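Local coordinates for alginate lyase (PDB 5GMT), which breaks down alginate as a family 14 polysaccharide lyase of the sea hare Aplysia kurodai, with specificity for polymannuronate, at residues A[15-20]-A[32-37]; A[93-98]-A[268-273]; A[194-199]-A[210-215]. One frame throughout, in Å; residues are numbered along the deposited sequence.

Contact 1 (A[15-20]-A[32-37]); sequences TVWSLS and LGHFKP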
loop_
_atom_site.group_PDB
_atom_site.type_symbol
_atom_site.label_atom_id
_atom_site.label_comp_id
_atom_site.label_asym_id
_atom_site.label_seq_id
_atom_site.Cartn_x
_atom_site.Cartn_y
_atom_site.Cartn_z
ATOM N N THR A 15 0.440 -3.496 -19.183
ATOM C CA THR A 15 0.876 -2.406 -18.318
ATOM C C THR A 15 0.154 -1.127 -18.720
ATOM O O THR A 15 0.276 -0.681 -19.857
ATOM C CB THR A 15 2.406 -2.203 -18.387
ATOM O OG1 THR A 15 3.062 -3.391 -17.934
ATOM C CG2 THR A 15 2.831 -1.046 -17.516
ATOM N N VAL A 16 -0.616 -0.544 -17.804
ATOM C CA VAL A 16 -1.389 0.649 -18.129
ATOM C C VAL A 16 -0.709 1.922 -17.617
ATOM O O VAL A 16 -0.946 2.999 -18.146
ATOM C CB VAL A 16 -2.841 0.568 -17.577
ATOM C CG1 VAL A 16 -3.580 -0.601 -18.227
ATOM C CG2 VAL A 16 -2.856 0.424 -16.065
ATOM N N TRP A 17 0.159 1.787 -16.616
ATOM C CA TRP A 17 0.890 2.923 -16.070
ATOM C C TRP A 17 2.196 2.465 -15.435
ATOM O O TRP A 17 2.262 1.397 -14.854
ATOM C CB TRP A 17 0.026 3.669 -15.044
ATOM C CG TRP A 17 0.745 4.730 -14.241
ATOM C CD1 TRP A 17 0.937 6.046 -14.581
ATOM C CD2 TRP A 17 1.343 4.561 -12.952
ATOM N NE1 TRP A 17 1.628 6.697 -13.584
ATOM C CE2 TRP A 17 1.882 5.806 -12.571
ATOM C CE3 TRP A 17 1.478 3.475 -12.085
ATOM C CZ2 TRP A 17 2.551 5.990 -11.370
ATOM C CZ3 TRP A 17 2.138 3.665 -10.890
ATOM C CH2 TRP A 17 2.666 4.912 -10.545
ATOM N N SER A 18 3.238 3.277 -15.567
ATOM C CA SER A 18 4.482 3.019 -14.852
ATOM C C SER A 18 5.155 4.332 -14.483
ATOM O O SER A 18 4.866 5.379 -15.068
ATOM C CB SER A 18 5.434 2.152 -15.683
ATOM O OG SER A 18 5.912 2.861 -16.814
ATOM N N LEU A 19 6.054 4.265 -13.506
ATOM C CA LEU A 19 6.850 5.417 -13.113
ATOM C C LEU A 19 8.215 4.918 -12.661
ATOM O O LEU A 19 8.359 4.362 -11.578
ATOM C CB LEU A 19 6.138 6.219 -12.010
ATOM C CG LEU A 19 6.719 7.579 -11.604
ATOM C CD1 LEU A 19 5.622 8.503 -11.102
ATOM C CD2 LEU A 19 7.828 7.440 -10.549
ATOM N N SER A 20 9.219 5.101 -13.516
ATOM C CA SER A 20 10.546 4.552 -13.267
ATOM C C SER A 20 11.280 5.358 -12.220
ATOM O O SER A 20 11.891 4.798 -11.307
ATOM C CB SER A 20 11.379 4.525 -14.558
ATOM O OG SER A 20 10.674 3.864 -15.586
ATOM N N LEU A 32 6.057 14.707 -7.908
ATOM C CA LEU A 32 4.932 13.775 -7.975
ATOM C C LEU A 32 4.162 13.869 -9.290
ATOM O O LEU A 32 3.099 13.263 -9.422
ATOM C CB LEU A 32 3.967 14.029 -6.814
ATOM C CG LEU A 32 4.543 13.937 -5.413
ATOM C CD1 LEU A 32 3.434 14.194 -4.392
ATOM C CD2 LEU A 32 5.178 12.563 -5.222
ATOM N N GLY A 33 4.702 14.612 -10.255
ATOM C CA GLY A 33 3.971 14.908 -11.478
ATOM C C GLY A 33 3.361 13.718 -12.199
ATOM O O GLY A 33 2.180 13.746 -12.565
ATOM N N HIS A 34 4.146 12.662 -12.396
ATOM C CA HIS A 34 3.662 11.523 -13.166
ATOM C C HIS A 34 2.785 10.569 -12.347
ATOM O O HIS A 34 2.316 9.574 -12.882
ATOM C CB HIS A 34 4.825 10.748 -13.787
ATOM C CG HIS A 34 4.400 9.737 -14.813
ATOM N ND1 HIS A 34 3.677 10.078 -15.938
ATOM C CD2 HIS A 34 4.586 8.396 -14.877
ATOM C CE1 HIS A 34 3.437 8.991 -16.650
ATOM N NE2 HIS A 34 3.975 7.956 -16.027
ATOM N N PHE A 35 2.530 10.884 -11.074
ATOM C CA PHE A 35 1.539 10.128 -10.306
ATOM C C PHE A 35 0.143 10.699 -10.540
ATOM O O PHE A 35 -0.856 10.109 -10.132
ATOM C CB PHE A 35 1.823 10.167 -8.795
ATOM C CG PHE A 35 3.071 9.442 -8.367
ATOM C CD1 PHE A 35 3.076 8.062 -8.210
ATOM C CD2 PHE A 35 4.231 10.151 -8.072
ATOM C CE1 PHE A 35 4.226 7.399 -7.789
ATOM C CE2 PHE A 35 5.386 9.500 -7.645
ATOM C CZ PHE A 35 5.386 8.125 -7.504
ATOM N N LYS A 36 0.079 11.862 -11.179
ATOM C CA LYS A 36 -1.155 12.640 -11.204
ATOM C C LYS A 36 -2.175 12.065 -12.190
ATOM O O LYS A 36 -1.805 11.431 -13.172
ATOM C CB LYS A 36 -0.846 14.110 -11.526
ATOM C CG LYS A 36 -0.156 14.865 -10.393
ATOM C CD LYS A 36 0.261 16.265 -10.825
ATOM C CE LYS A 36 0.976 17.009 -9.702
ATOM N NZ LYS A 36 1.568 18.305 -10.172
ATOM N N PRO A 37 -3.474 12.277 -11.923
ATOM C CA PRO A 37 -4.031 13.070 -10.818
ATOM C C PRO A 37 -3.863 12.397 -9.459
ATOM O O PRO A 37 -3.995 11.171 -9.343
ATOM C CB PRO A 37 -5.510 13.194 -11.187
ATOM C CG PRO A 37 -5.782 11.993 -12.022
ATOM C CD PRO A 37 -4.527 11.738 -12.802
HETATM O O HOH W 1 2.858 5.596 -17.524
#
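An aromatic cluster of Trp-17, His-34 and Phe-35 joins the first strand of this beta-sandwich lyase to the 3-10 turn that precedes strand 38-42. Trp-17 sits in a classic beta bulge, where it and Val-16 both face Ile-270 of the neighbouring strand. Its CG is anti to the backbone N (chi1 170°), which carries the indole tip to tip toward His-34. Trp-17 NE1 donates in the plane of the indole to His-34 O, 3.0 Å away, with an N-H...O angle of 159° and nearly along the C=O axis. Further round the same ring, Trp-17 CZ2 lies 3.8 Å from Phe-35 CD1, the two rings meeting obliquely. An alanine at Trp-17 would probably leave His-34 O without this bond and loosen the packing beside Phe-35.

Leu-19 fills the other half of the contact. Its CB is 3.9 Å from His-34 CD2, at the edge of the imidazole, and its CG stays beside that same CD2. From there Leu-19 CD1 leans past His-34 CB and settles over the middle of the Phe-35 ring, 3.5 Å from the centroid and 6° off the normal, a well-centred CH-pi contact. Leu-19 CD2 ends 4.0 Å from Phe-35 CZ. Phe-35 is also packed edge-to-face with Phe-268 and meets Phe-79, so the cluster runs on into the interior.

The polar tip of His-34 lies on the outer side of the contact. Its NE2 makes a weak, strongly bent bond to Ser-18 O at 2.9 Å. Water 1 is hydrogen-bonded to His-34 NE2 at 3.0 Å, in the imidazole plane, and accepts from Ser-18 N, so the strand backbone and the ring share one solvent molecule.

Contact 2 (A[93-98]-A[268-273]); sequences MILKYD and FQILTP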
loop_
_atom_site.group_PDB
_atom_site.type_symbol
_atom_site.label_atom_id
_atom_site.label_comp_id
_atom_site.label_asym_id
_atom_site.label_seq_id
_atom_site.Cartn_x
_atom_site.Cartn_y
_atom_site.Cartn_z
ATOM N N MET A 93 -6.024 -5.951 -10.849
ATOM C CA MET A 93 -4.932 -5.015 -10.991
ATOM C C MET A 93 -3.700 -5.577 -10.297
ATOM O O MET A 93 -3.812 -6.234 -9.263
ATOM C CB MET A 93 -5.346 -3.669 -10.388
ATOM C CG MET A 93 -4.700 -2.444 -10.952
ATOM S SD MET A 93 -5.360 -0.971 -10.143
ATOM C CE MET A 93 -6.683 -0.535 -11.265
ATOM N N ILE A 94 -2.528 -5.327 -10.872
ATOM C CA ILE A 94 -1.270 -5.659 -10.222
ATOM C C ILE A 94 -0.474 -4.382 -9.989
ATOM O O ILE A 94 -0.235 -3.621 -10.920
ATOM C CB ILE A 94 -0.409 -6.635 -11.064
ATOM C CG1 ILE A 94 -1.146 -7.954 -11.313
ATOM C CG2 ILE A 94 0.927 -6.897 -10.383
ATOM C CD1 ILE A 94 -0.362 -8.910 -12.220
ATOM N N LEU A 95 -0.087 -4.136 -8.746
ATOM C CA LEU A 95 0.805 -3.020 -8.437
ATOM C C LEU A 95 2.193 -3.557 -8.172
ATOM O O LEU A 95 2.344 -4.496 -7.399
ATOM C CB LEU A 95 0.316 -2.256 -7.208
ATOM C CG LEU A 95 1.251 -1.176 -6.663
ATOM C CD1 LEU A 95 1.375 -0.044 -7.676
ATOM C CD2 LEU A 95 0.753 -0.634 -5.318
ATOM N N LYS A 96 3.205 -2.966 -8.799
ATOM C CA LYS A 96 4.589 -3.338 -8.512
ATOM C C LYS A 96 5.355 -2.091 -8.149
ATOM O O LYS A 96 5.093 -1.043 -8.711
ATOM C CB LYS A 96 5.256 -3.997 -9.716
ATOM C CG LYS A 96 4.626 -5.300 -10.161
ATOM C CD LYS A 96 5.416 -5.921 -11.300
ATOM C CE LYS A 96 4.731 -7.170 -11.804
ATOM N NZ LYS A 96 5.525 -7.848 -12.873
ATOM N N TYR A 97 6.303 -2.207 -7.223
ATOM C CA TYR A 97 7.262 -1.142 -6.982
ATOM C C TYR A 97 8.446 -1.717 -6.233
ATOM O O TYR A 97 8.339 -2.780 -5.630
ATOM C CB TYR A 97 6.655 0.031 -6.204
ATOM C CG TYR A 97 6.048 -0.291 -4.853
ATOM C CD1 TYR A 97 4.698 -0.609 -4.738
ATOM C CD2 TYR A 97 6.814 -0.263 -3.691
ATOM C CE1 TYR A 97 4.116 -0.892 -3.488
ATOM C CE2 TYR A 97 6.247 -0.540 -2.442
ATOM C CZ TYR A 97 4.894 -0.854 -2.350
ATOM O OH TYR A 97 4.321 -1.129 -1.114
ATOM N N ASP A 98 9.571 -1.015 -6.301
ATOM C CA ASP A 98 10.736 -1.337 -5.502
ATOM C C ASP A 98 10.812 -0.389 -4.317
ATOM O O ASP A 98 10.600 0.811 -4.475
ATOM C CB ASP A 98 12.024 -1.215 -6.329
ATOM C CG ASP A 98 12.073 -2.182 -7.493
ATOM O OD1 ASP A 98 11.442 -3.267 -7.431
ATOM O OD2 ASP A 98 12.772 -1.852 -8.473
ATOM N N PHE A 268 7.698 1.916 -10.232
ATOM C CA PHE A 268 6.254 1.687 -10.097
ATOM C C PHE A 268 5.650 1.131 -11.382
ATOM O O PHE A 268 5.999 1.574 -12.475
ATOM C CB PHE A 268 5.529 2.990 -9.750
ATOM C CG PHE A 268 5.829 3.521 -8.383
ATOM C CD1 PHE A 268 5.013 3.194 -7.307
ATOM C CD2 PHE A 268 6.911 4.364 -8.170
ATOM C CE1 PHE A 268 5.290 3.688 -6.048
ATOM C CE2 PHE A 268 7.177 4.871 -6.912
ATOM C CZ PHE A 268 6.357 4.537 -5.850
ATOM N N GLN A 269 4.720 0.188 -11.254
ATOM C CA GLN A 269 3.959 -0.317 -12.400
ATOM C C GLN A 269 2.555 -0.721 -11.975
ATOM O O GLN A 269 2.371 -1.304 -10.906
ATOM C CB GLN A 269 4.615 -1.544 -13.031
ATOM C CG GLN A 269 6.065 -1.441 -13.415
ATOM C CD GLN A 269 6.584 -2.783 -13.904
ATOM O OE1 GLN A 269 5.954 -3.434 -14.740
ATOM N NE2 GLN A 269 7.714 -3.213 -13.364
ATOM N N ILE A 270 1.577 -0.441 -12.827
ATOM C CA ILE A 270 0.248 -0.989 -12.627
ATOM C C ILE A 270 -0.140 -1.743 -13.884
ATOM O O ILE A 270 -0.151 -1.175 -14.987
ATOM C CB ILE A 270 -0.790 0.102 -12.297
ATOM C CG1 ILE A 270 -0.528 0.663 -10.896
ATOM C CG2 ILE A 270 -2.193 -0.465 -12.361
ATOM C CD1 ILE A 270 -1.469 1.799 -10.501
ATOM N N LEU A 271 -0.411 -3.033 -13.716
ATOM C CA LEU A 271 -0.893 -3.880 -14.805
ATOM C C LEU A 271 -2.331 -4.292 -14.567
ATOM O O LEU A 271 -2.795 -4.304 -13.423
ATOM C CB LEU A 271 -0.032 -5.140 -14.948
ATOM C CG LEU A 271 1.465 -4.926 -15.138
ATOM C CD1 LEU A 271 2.163 -4.883 -13.785
ATOM C CD2 LEU A 271 2.023 -6.043 -16.008
ATOM N N THR A 272 -3.027 -4.654 -15.646
ATOM C CA THR A 272 -4.399 -5.136 -15.536
ATOM C C THR A 272 -4.531 -6.514 -16.176
ATOM O O THR A 272 -4.771 -6.615 -17.377
ATOM C CB THR A 272 -5.403 -4.175 -16.207
ATOM O OG1 THR A 272 -5.013 -3.955 -17.568
ATOM C CG2 THR A 272 -5.457 -2.833 -15.482
ATOM N N PRO A 273 -4.373 -7.578 -15.375
ATOM C CA PRO A 273 -4.545 -8.931 -15.909
ATOM C C PRO A 273 -6.018 -9.250 -16.079
ATOM O O PRO A 273 -6.872 -8.500 -15.597
ATOM C CB PRO A 273 -3.932 -9.816 -14.826
ATOM C CG PRO A 273 -4.229 -9.052 -13.544
ATOM C CD PRO A 273 -4.160 -7.582 -13.912
#
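Strands 93-98 and 268-272 run antiparallel in one sheet of the sandwich, with Leu-95 opposite Ile-270 as a non-hydrogen-bonded pair between two hydrogen-bonded ones. On the face of Leu-95 the side chains interlock closely. Met-93 CG presses on Ile-270 CG2 at 3.5 Å, tighter than usual for two carbons, and SD lies along the same methyl. On the other flank of Ile-270, its CG1 meets Leu-95 CD1 at 3.8 Å, so the isoleucine is wedged between its two neighbours. Farther along, Tyr-97 CB rests over one face of the Phe-268 ring, 3.7 Å from Phe-268 CD1. The crowded first torsion of Tyr-97 (chi1 57°) swings its ring aside, and the two rings barely overlap; its OH bonds to Pro-113 O. Met-242 and Leu-239 of the facing sheet pack against this side.

On the reverse face, Leu-271 CD1 is the bump: it lies 4.1 Å from Ile-94 CB and 4.0 Å from Lys-96 CE, filling the groove between these side chains. The lysine chain stays extended, crossing Gln-269 obliquely. Pro-273 CG closes the far end, 4.0 Å from Ile-94 CG1.

Four backbone bonds, two each for Ile-94/Leu-271 and Lys-96/Gln-269, pair the inward N-H and C=O groups of these four residues. The chemistry thus implies a two-sided sheet, with one face oily and buried and the other mixed, partly exposed and able to carry Lys-96 and Gln-269.

Contact 3 (A[194-199]-A[210-215]); sequences ISEEVH and VKICVQ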
loop_
_atom_site.group_PDB
_atom_site.type_symbol
_atom_site.label_atom_id
_atom_site.label_comp_id
_atom_site.label_asym_id
_atom_site.label_seq_id
_atom_site.Cartn_x
_atom_site.Cartn_y
_atom_site.Cartn_z
ATOM N N ILE A 194 8.325 -5.503 -4.822
ATOM C CA ILE A 194 7.031 -5.814 -4.228
ATOM C C ILE A 194 5.997 -5.950 -5.334
ATOM O O ILE A 194 5.940 -5.109 -6.233
ATOM C CB ILE A 194 6.603 -4.719 -3.231
ATOM C CG1 ILE A 194 7.572 -4.697 -2.039
ATOM C CG2 ILE A 194 5.167 -4.941 -2.773
ATOM C CD1 ILE A 194 7.101 -3.817 -0.887
ATOM N N SER A 195 5.211 -7.021 -5.302
ATOM C CA SER A 195 4.056 -7.083 -6.189
ATOM C C SER A 195 2.804 -7.361 -5.384
ATOM O O SER A 195 2.829 -8.149 -4.441
ATOM C CB SER A 195 4.245 -8.144 -7.291
ATOM O OG SER A 195 4.305 -9.452 -6.763
ATOM N N GLU A 196 1.716 -6.682 -5.744
ATOM C CA GLU A 196 0.433 -6.920 -5.107
ATOM C C GLU A 196 -0.587 -7.093 -6.208
ATOM O O GLU A 196 -0.876 -6.145 -6.932
ATOM C CB GLU A 196 0.027 -5.771 -4.180
ATOM C CG GLU A 196 -1.290 -6.057 -3.426
ATOM C CD GLU A 196 -1.849 -4.849 -2.687
ATOM O OE1 GLU A 196 -1.783 -3.728 -3.237
ATOM O OE2 GLU A 196 -2.362 -5.021 -1.554
ATOM N N GLU A 197 -1.107 -8.309 -6.339
ATOM C CA GLU A 197 -2.098 -8.627 -7.346
ATOM C C GLU A 197 -3.457 -8.776 -6.681
ATOM O O GLU A 197 -3.615 -9.538 -5.732
ATOM C CB GLU A 197 -1.736 -9.908 -8.108
ATOM C CG GLU A 197 -2.810 -10.292 -9.125
ATOM C CD GLU A 197 -2.340 -11.304 -10.164
ATOM O OE1 GLU A 197 -1.221 -11.834 -10.030
ATOM O OE2 GLU A 197 -3.104 -11.573 -11.119
ATOM N N VAL A 198 -4.425 -8.015 -7.174
ATOM C CA VAL A 198 -5.726 -7.947 -6.538
ATOM C C VAL A 198 -6.822 -8.279 -7.534
ATOM O O VAL A 198 -6.904 -7.661 -8.590
ATOM C CB VAL A 198 -6.008 -6.542 -5.957
ATOM C CG1 VAL A 198 -7.424 -6.489 -5.359
ATOM C CG2 VAL A 198 -4.968 -6.169 -4.912
ATOM N N HIS A 199 -7.651 -9.263 -7.199
ATOM C CA HIS A 199 -8.844 -9.557 -7.989
ATOM C C HIS A 199 -10.039 -9.380 -7.070
ATOM O O HIS A 199 -10.180 -10.107 -6.085
ATOM C CB HIS A 199 -8.797 -10.979 -8.573
ATOM C CG HIS A 199 -7.727 -11.167 -9.603
ATOM N ND1 HIS A 199 -7.996 -11.603 -10.882
ATOM C CD2 HIS A 199 -6.392 -10.943 -9.553
ATOM C CE1 HIS A 199 -6.872 -11.647 -11.574
ATOM N NE2 HIS A 199 -5.882 -11.260 -10.789
ATOM N N VAL A 210 -6.025 -11.495 -2.857
ATOM C CA VAL A 210 -4.843 -10.655 -2.952
ATOM C C VAL A 210 -3.599 -11.535 -2.818
ATOM O O VAL A 210 -3.473 -12.314 -1.870
ATOM C CB VAL A 210 -4.822 -9.563 -1.859
ATOM C CG1 VAL A 210 -3.600 -8.675 -2.022
ATOM C CG2 VAL A 210 -6.108 -8.717 -1.898
ATOM N N LYS A 211 -2.691 -11.415 -3.773
ATOM C CA LYS A 211 -1.424 -12.138 -3.707
ATOM C C LYS A 211 -0.300 -11.123 -3.634
ATOM O O LYS A 211 -0.162 -10.269 -4.513
ATOM C CB LYS A 211 -1.251 -13.054 -4.927
ATOM C CG LYS A 211 0.074 -13.829 -4.928
ATOM C CD LYS A 211 0.282 -14.627 -6.210
ATOM C CE LYS A 211 1.601 -15.387 -6.144
ATOM N NZ LYS A 211 1.889 -16.167 -7.377
ATOM N N ILE A 212 0.485 -11.200 -2.568
ATOM C CA ILE A 212 1.607 -10.305 -2.388
ATOM C C ILE A 212 2.901 -11.099 -2.461
ATOM O O ILE A 212 3.034 -12.124 -1.794
ATOM C CB ILE A 212 1.518 -9.574 -1.037
ATOM C CG1 ILE A 212 0.309 -8.621 -1.028
ATOM C CG2 ILE A 212 2.827 -8.844 -0.733
ATOM C CD1 ILE A 212 0.066 -7.998 0.333
ATOM N N CYS A 213 3.842 -10.640 -3.279
ATOM C CA CYS A 213 5.161 -11.255 -3.314
ATOM C C CYS A 213 6.174 -10.186 -2.967
ATOM O O CYS A 213 6.076 -9.057 -3.439
ATOM C CB CYS A 213 5.462 -11.860 -4.685
ATOM S SG CYS A 213 4.408 -13.252 -5.117
ATOM N N VAL A 214 7.142 -10.538 -2.131
ATOM C CA VAL A 214 8.198 -9.603 -1.768
ATOM C C VAL A 214 9.532 -10.299 -1.959
ATOM O O VAL A 214 9.687 -11.457 -1.570
ATOM C CB VAL A 214 8.055 -9.118 -0.299
ATOM C CG1 VAL A 214 9.244 -8.265 0.124
ATOM C CG2 VAL A 214 6.734 -8.363 -0.093
ATOM N N GLN A 215 10.487 -9.614 -2.574
ATOM C CA GLN A 215 11.823 -10.179 -2.718
ATOM C C GLN A 215 12.871 -9.144 -2.366
ATOM O O GLN A 215 13.025 -8.136 -3.054
ATOM C CB GLN A 215 12.058 -10.696 -4.139
ATOM C CG GLN A 215 13.411 -11.359 -4.299
ATOM C CD GLN A 215 13.526 -12.160 -5.572
ATOM O OE1 GLN A 215 12.933 -11.815 -6.591
ATOM N NE2 GLN A 215 14.283 -13.254 -5.515
HETATM O O HOH W 2 1.885 -10.520 -6.506
#
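Backbone hydrogen bonds set the register of strands 194-199 and 210-215. Ser-195 and Cys-213 exchange two, as do Glu-197 and Lys-211. The straightest runs from Glu-197 N to Lys-211 O, 2.8 Å long with an N-H...O angle of 176°, and every donor of the four lies in the plane of its carbonyl. CA-H...O contacts fill the intervals, as between Ile-212 CA and Ser-195 O at 3.2 Å.

Polar side chains occupy the face of Ser-195. Its OG takes the crowded position between backbone N and carbonyl carbon (chi1 65°), which brings it 3.4 Å from Cys-213 CB. From there Ser-195 OG is hydrogen-bonded to water 2 at 2.7 Å, and the same water donates to Lys-211 O. Glu-197, extended, turns to its own strand: its OE2 uses the anti lone pair to accept from His-199 NE2 at 2.8 Å. The Lys-211 ammonium makes no direct contact with that carboxylate. Cys-213 SG, turned beside its own backbone N, is tied to Cys-223 by a disulfide.

Apolar contacts cover the opposite face. Glu-196 supplies its aliphatic part, CG lying 3.8 Å from Val-210 CG1 and alongside Ile-212 CG1. Val-198 and Val-210 stand side by side, CG2 of the former 4.1 Å from CG1 of the latter. Glu-196 is a buried residue, with Leu-139, Leu-141 and Leu-151 around the side chain, but OE1 accepts from Leu-115 N; such surroundings would be expected to raise its pKa, partly offset by that bond.

The whole is an antiparallel beta hairpin with alternating faces, part of the curved sheet of a concanavalin-type beta-sandwich.

Overall arrangement
All three contacts reach the same antiparallel sheet. Its strands follow one another as 14-19, 261-272, 92-102, 191-199 and 208-216, so contacts 2 and 3 are two strand pairs joined by the intervening pairing of 92-102 with 191-199, while contact 1 fastens a turn to strand 14-19 beside them. Centres of contacts 1 and 2 are 11 Å apart and those of 2 and 3 are 9 Å apart; contacts 1 and 3 do not touch, their nearest atoms lying about 11 Å apart. Along the chain contact 1 closes first. Contact 2 then pairs segments 170 residues apart, and the local hairpin of contact 3 forms within that span. Early and late sequence thus meet in one continuous sheet.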